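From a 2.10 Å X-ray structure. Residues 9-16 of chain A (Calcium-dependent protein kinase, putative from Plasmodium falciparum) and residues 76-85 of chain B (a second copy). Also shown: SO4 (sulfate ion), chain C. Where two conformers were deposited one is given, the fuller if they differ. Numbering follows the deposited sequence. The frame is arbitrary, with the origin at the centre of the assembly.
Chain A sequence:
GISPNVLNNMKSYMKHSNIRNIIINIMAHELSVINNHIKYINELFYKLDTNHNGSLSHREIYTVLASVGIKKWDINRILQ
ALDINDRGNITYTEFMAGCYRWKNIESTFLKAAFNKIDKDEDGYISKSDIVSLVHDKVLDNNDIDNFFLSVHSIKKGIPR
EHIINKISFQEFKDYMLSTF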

ATOM      1  N   ASN A   9       8.365   8.314 -14.530  1.00 32.91           N
ATOM      2  CA  ASN A   9       7.813   8.766 -13.240  1.00 32.94           C
ATOM      3  C   ASN A   9       8.586  10.000 -12.775  1.00 31.34           C
ATOM      4  O   ASN A   9       7.995  10.998 -12.444  1.00 30.67           O
ATOM      5  N   MET A  10       9.910   9.934 -12.802  1.00 31.30           N
ATOM      6  CA  MET A  10      10.737  11.095 -12.437  1.00 32.00           C
ATOM      7  C   MET A  10      10.425  12.335 -13.281  1.00 32.23           C
ATOM      8  O   MET A  10      10.323  13.454 -12.758  1.00 31.75           O
ATOM      9  N   LYS A  11      10.276  12.131 -14.592  1.00 32.61           N
ATOM     10  CA  LYS A  11       9.992  13.247 -15.507  1.00 33.04           C
ATOM     11  C   LYS A  11       8.646  13.871 -15.264  1.00 32.77           C
ATOM     12  O   LYS A  11       8.466  15.070 -15.469  1.00 33.74           O
ATOM     13  N   SER A  12       7.677  13.074 -14.844  0.50 32.78           N
ATOM     14  CA  SER A  12       6.392  13.645 -14.482  0.50 33.35           C
ATOM     15  C   SER A  12       6.469  14.348 -13.111  0.50 32.99           C
ATOM     16  O   SER A  12       5.891  15.414 -12.914  0.50 32.77           O
ATOM     17  N   TYR A  13       7.212  13.753 -12.179  1.00 32.93           N
ATOM     18  CA  TYR A  13       7.380  14.323 -10.828  1.00 32.30           C
ATOM     19  C   TYR A  13       7.990  15.723 -10.881  1.00 31.97           C
ATOM     20  O   TYR A  13       7.527  16.640 -10.192  1.00 31.64           O
ATOM     21  N   MET A  14       9.008  15.891 -11.734  1.00 32.09           N
ATOM     22  CA  MET A  14       9.737  17.161 -11.852  1.00 31.54           C
ATOM     23  C   MET A  14       8.848  18.333 -12.276  1.00 31.95           C
ATOM     24  O   MET A  14       9.202  19.475 -12.049  1.00 32.95           O
ATOM     25  N   LYS A  15       7.695  18.050 -12.880  1.00 31.83           N
ATOM     26  CA  LYS A  15       6.815  19.103 -13.384  1.00 32.48           C
ATOM     27  C   LYS A  15       5.848  19.650 -12.328  1.00 32.44           C
ATOM     28  O   LYS A  15       5.201  20.661 -12.543  1.00 32.25           O
ATOM     29  N   HIS A  16       5.753  18.991 -11.178  1.00 32.68           N
ATOM     30  CA  HIS A  16       4.788  19.420 -10.181  1.00 33.40           C
ATOM     31  C   HIS A  16       5.397  20.362  -9.143  1.00 33.74           C
ATOM     32  O   HIS A  16       6.630  20.522  -9.079  1.00 34.20           O
TER
ATOM     33  N   ASN B  76      18.676  18.069 -14.032  1.00 31.66           N
ATOM     34  CA  ASN B  76      18.624  19.164 -13.060  1.00 32.54           C
ATOM     35  C   ASN B  76      17.227  19.475 -12.515  1.00 32.83           C
ATOM     36  O   ASN B  76      17.088  19.769 -11.309  1.00 32.88           O
ATOM     37  N   ARG B  77      16.198  19.408 -13.369  1.00 31.54           N
ATOM     38  CA  ARG B  77      14.831  19.574 -12.870  1.00 31.91           C
ATOM     39  C   ARG B  77      14.407  18.425 -11.954  1.00 31.92           C
ATOM     40  O   ARG B  77      13.693  18.664 -10.986  1.00 31.47           O
ATOM     41  N   ILE B  78      14.836  17.201 -12.282  1.00 31.15           N
ATOM     42  CA  ILE B  78      14.565  16.024 -11.460  1.00 31.46           C
ATOM     43  C   ILE B  78      15.253  16.186 -10.087  1.00 32.27           C
ATOM     44  O   ILE B  78      14.638  15.983  -9.042  1.00 32.72           O
ATOM     45  N   LEU B  79      16.502  16.612 -10.112  1.00 32.21           N
ATOM     46  CA  LEU B  79      17.269  16.817  -8.902  1.00 32.92           C
ATOM     47  C   LEU B  79      16.619  17.824  -7.959  1.00 33.74           C
ATOM     48  O   LEU B  79      16.479  17.534  -6.775  1.00 34.39           O
ATOM     49  N   GLN B  80      16.172  18.965  -8.480  0.50 33.56           N
ATOM     50  CA  GLN B  80      15.521  19.978  -7.647  0.50 34.11           C
ATOM     51  C   GLN B  80      14.090  19.630  -7.191  0.50 34.43           C
ATOM     52  O   GLN B  80      13.605  20.197  -6.201  0.50 33.92           O
ATOM     53  N   ALA B  81      13.428  18.711  -7.897  1.00 34.24           N
ATOM     54  CA  ALA B  81      12.149  18.146  -7.445  1.00 34.72           C
ATOM     55  C   ALA B  81      12.329  17.092  -6.330  1.00 35.24           C
ATOM     56  O   ALA B  81      11.574  17.073  -5.342  1.00 35.15           O
ATOM     57  N   LEU B  82      13.317  16.221  -6.511  1.00 35.28           N
ATOM     58  CA  LEU B  82      13.652  15.196  -5.539  1.00 36.58           C
ATOM     59  C   LEU B  82      14.160  15.797  -4.220  1.00 37.58           C
ATOM     60  O   LEU B  82      13.723  15.373  -3.151  1.00 38.07           O
ATOM     61  N   ASP B  83      15.064  16.770  -4.319  1.00 38.74           N
ATOM     62  CA  ASP B  83      15.702  17.399  -3.150  1.00 40.44           C
ATOM     63  C   ASP B  83      14.720  18.395  -2.533  1.00 41.13           C
ATOM     64  O   ASP B  83      14.883  19.620  -2.607  1.00 40.55           O
ATOM     65  N   ILE B  84      13.693  17.832  -1.916  1.00 42.39           N
ATOM     66  CA  ILE B  84      12.557  18.600  -1.452  1.00 44.73           C
ATOM     67  C   ILE B  84      12.924  19.515  -0.279  1.00 46.21           C
ATOM     68  O   ILE B  84      12.314  20.576  -0.095  1.00 46.31           O
ATOM     69  N   ASN B  85      13.967  19.120   0.454  1.00 47.43           N
ATOM     70  CA  ASN B  85      14.509  19.906   1.560  1.00 49.46           C
ATOM     71  C   ASN B  85      15.719  20.748   1.165  1.00 50.21           C
ATOM     72  O   ASN B  85      16.306  21.432   2.018  1.00 50.43           O
TER

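Side-chain packing between residues 9-16 of chain A and 76-85 of chain B, two copies of one kinase. The helices cross at 72°, and the closest CA atoms of the two stretches, those of Met A14 and Ile B78, lie 5.0 Å apart. No direct hydrogen bond joins the stretches; the contact is mainly apolar. Met A10, Tyr A13 and Met A14 point toward chain B, and Arg B77, Ala B81 and Ile B84 point back. Ala B81 lets the backbones close in: its CB sits 3.6 Å from Met A14 CA and 3.8 Å from Tyr A13 CD2. Met A14 has chi1 near p (85°), then t and t, an extended chain that lays SD 3.7 Å from Ile B78 CG1 and carries CE over one face of the Arg B77 guanidinium. Ile B78 (m, t) leaves its backbone sideways; Met A10 (m, t, t) is extended, and its CB meets Ile B78 CD1 at 3.9 Å. Tyr A13, with chi1 t, runs its ring along the end of the chain B helix, CE2 lying 3.5 Å from Ala B81 O and 3.9 Å from CD2 of Leu B82 (m, t). The phenol OH of Tyr A13 meets CD1 of Ile B84 at 3.5 Å; both chi angles of that isoleucine lie between wells. The same OH donates to water 1 (Tyr A13 OH to water O, 2.7 Å), which donates to the backbone (water O to Leu B82 O, 3.0 Å), bridging the chains. At the other end, Arg B77 (m, t, p) grips a sulfate, probably from the crystallisation liquor, through NH1 to SO4 O3 (3.1 Å) and NH2 to SO4 O2 (2.9 Å). Lys A15 (m, t, t, p) folds back so that NZ donates to Lys A11 O at 2.9 Å, while its CG lies 3.8 Å from Arg B77 NH2.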

ATOM      1  CB  ASN A   9       7.879   7.660 -12.159  1.00 32.88           C
ATOM      2  CG  ASN A   9       6.909   6.503 -12.416  1.00 35.39           C
ATOM      3  OD1 ASN A   9       5.885   6.669 -13.075  1.00 39.77           O
ATOM      4  ND2 ASN A   9       7.227   5.319 -11.861  1.00 34.83           N
ATOM      5  CB  MET A  10      12.222  10.765 -12.563  1.00 31.74           C
ATOM      6  CG  MET A  10      12.717   9.700 -11.634  1.00 34.45           C
ATOM      7  SD  MET A  10      14.432   9.380 -12.017  1.00 39.82           S
ATOM      8  CE  MET A  10      14.911   8.089 -10.875  1.00 41.68           C
ATOM      9  CB  LYS A  11      10.094  12.803 -16.964  1.00 33.46           C
ATOM     10  CG  LYS A  11      11.513  12.628 -17.471  1.00 36.05           C
ATOM     11  CD  LYS A  11      11.490  11.629 -18.652  1.00 41.78           C
ATOM     12  CE  LYS A  11      12.673  11.773 -19.576  1.00 45.40           C
ATOM     13  NZ  LYS A  11      12.322  12.634 -20.770  1.00 50.36           N
ATOM     14  CB  SER A  12       5.308  12.571 -14.493  0.50 33.66           C
ATOM     15  OG  SER A  12       4.196  13.000 -13.746  0.50 35.93           O
ATOM     16  CB  TYR A  13       8.273  13.382 -10.017  1.00 32.21           C
ATOM     17  CG  TYR A  13       8.412  13.683  -8.531  1.00 32.49           C
ATOM     18  CD1 TYR A  13       7.405  13.334  -7.627  1.00 32.94           C
ATOM     19  CD2 TYR A  13       9.584  14.223  -8.027  1.00 31.87           C
ATOM     20  CE1 TYR A  13       7.556  13.557  -6.255  1.00 31.58           C
ATOM     21  CE2 TYR A  13       9.741  14.462  -6.659  1.00 33.69           C
ATOM     22  CZ  TYR A  13       8.718  14.109  -5.784  1.00 33.33           C
ATOM     23  OH  TYR A  13       8.871  14.351  -4.436  1.00 35.83           O
ATOM     24  CB  MET A  14      10.940  17.008 -12.802  1.00 31.82           C
ATOM     25  CG  MET A  14      10.614  17.202 -14.321  1.00 30.97           C
ATOM     26  SD  MET A  14      11.991  16.727 -15.397  1.00 35.23           S
ATOM     27  CE  MET A  14      11.234  17.022 -17.008  1.00 33.40           C
ATOM     28  CB  LYS A  15       6.048  18.613 -14.632  1.00 32.15           C
ATOM     29  CG  LYS A  15       6.935  18.477 -15.907  1.00 33.45           C
ATOM     30  CD  LYS A  15       6.083  18.017 -17.115  1.00 37.48           C
ATOM     31  CE  LYS A  15       6.939  17.613 -18.313  1.00 39.73           C
ATOM     32  NZ  LYS A  15       7.841  16.486 -17.969  1.00 43.26           N
ATOM     33  CB  HIS A  16       4.078  18.205  -9.577  1.00 34.00           C
ATOM     34  CG  HIS A  16       3.140  17.555 -10.543  1.00 36.24           C
ATOM     35  ND1 HIS A  16       1.945  18.136 -10.911  1.00 39.33           N
ATOM     36  CD2 HIS A  16       3.256  16.427 -11.284  1.00 37.73           C
ATOM     37  CE1 HIS A  16       1.344  17.370 -11.806  1.00 39.61           C
ATOM     38  NE2 HIS A  16       2.119  16.327 -12.049  1.00 39.03           N
TER
ATOM     39  CB  ASN B  76      19.310  20.415 -13.599  1.00 33.06           C
ATOM     40  CG  ASN B  76      20.838  20.305 -13.563  1.00 35.11           C
ATOM     41  OD1 ASN B  76      21.409  19.521 -12.800  1.00 35.59           O
ATOM     42  ND2 ASN B  76      21.491  21.081 -14.399  1.00 36.18           N
ATOM     43  CB  ARG B  77      13.804  19.748 -13.988  1.00 31.68           C
ATOM     44  CG  ARG B  77      14.010  21.017 -14.818  1.00 32.15           C
ATOM     45  CD  ARG B  77      13.054  21.028 -16.000  1.00 32.79           C
ATOM     46  NE  ARG B  77      11.680  21.226 -15.567  1.00 33.19           N
ATOM     47  CZ  ARG B  77      10.622  21.131 -16.365  1.00 34.89           C
ATOM     48  NH1 ARG B  77      10.778  20.842 -17.659  1.00 33.05           N
ATOM     49  NH2 ARG B  77       9.405  21.347 -15.875  1.00 32.86           N
ATOM     50  CB  ILE B  78      15.001  14.734 -12.164  1.00 31.08           C
ATOM     51  CG1 ILE B  78      14.056  14.425 -13.337  1.00 29.51           C
ATOM     52  CG2 ILE B  78      15.040  13.552 -11.195  1.00 31.00           C
ATOM     53  CD1 ILE B  78      14.616  13.386 -14.290  1.00 28.04           C
ATOM     54  CB  LEU B  79      18.715  17.198  -9.232  1.00 32.18           C
ATOM     55  CG  LEU B  79      19.598  16.024  -9.646  1.00 31.41           C
ATOM     56  CD1 LEU B  79      21.021  16.532  -9.967  1.00 33.06           C
ATOM     57  CD2 LEU B  79      19.650  14.938  -8.557  1.00 30.75           C
ATOM     58  CB  GLN B  80      15.577  21.348  -8.317  0.50 34.16           C
ATOM     59  CG  GLN B  80      16.992  21.874  -8.470  0.50 34.25           C
ATOM     60  CD  GLN B  80      17.699  22.095  -7.132  0.50 33.51           C
ATOM     61  OE1 GLN B  80      17.141  22.685  -6.211  0.50 33.84           O
ATOM     62  NE2 GLN B  80      18.938  21.644  -7.039  0.50 32.16           N
ATOM     63  CB  ALA B  81      11.392  17.544  -8.626  1.00 34.22           C
ATOM     64  CB  LEU B  82      14.729  14.253  -6.087  1.00 35.99           C
ATOM     65  CG  LEU B  82      14.356  13.276  -7.203  1.00 34.85           C
ATOM     66  CD1 LEU B  82      15.532  12.373  -7.462  1.00 29.34           C
ATOM     67  CD2 LEU B  82      13.074  12.450  -6.848  1.00 33.21           C
ATOM     68  CB  ASP B  83      17.023  18.079  -3.531  1.00 40.40           C
ATOM     69  CG  ASP B  83      17.957  18.292  -2.326  1.00 42.88           C
ATOM     70  OD1 ASP B  83      17.567  17.950  -1.175  1.00 44.46           O
ATOM     71  OD2 ASP B  83      19.084  18.805  -2.538  1.00 42.86           O
ATOM     72  CB  ILE B  84      11.364  17.646  -1.192  1.00 45.09           C
ATOM     73  CG1 ILE B  84      10.084  18.239  -1.746  1.00 45.57           C
ATOM     74  CG2 ILE B  84      11.285  17.113   0.263  1.00 45.15           C
ATOM     75  CD1 ILE B  84       9.279  17.212  -2.382  1.00 45.47           C
ATOM     76  CB  ASN B  85      14.859  18.978   2.731  1.00 49.56           C
ATOM     77  CG  ASN B  85      13.629  18.510   3.483  1.00 51.34           C
ATOM     78  OD1 ASN B  85      12.972  19.306   4.148  1.00 54.48           O
ATOM     79  ND2 ASN B  85      13.301  17.224   3.371  1.00 50.71           N
TER
HETATM   80  S   SO4 C 181       7.213  21.365 -19.326  1.00 45.83           S
HETATM   81  O1  SO4 C 181       6.426  20.263 -19.853  1.00 48.44           O
HETATM   82  O2  SO4 C 181       7.238  21.353 -17.872  1.00 47.67           O
HETATM   83  O3  SO4 C 181       8.574  21.160 -19.804  1.00 46.90           O
HETATM   84  O4  SO4 C 181       6.642  22.636 -19.749  1.00 45.52           O
HETATM   85  O   HOH W   1      11.231  13.723  -3.241  1.00 40.55           O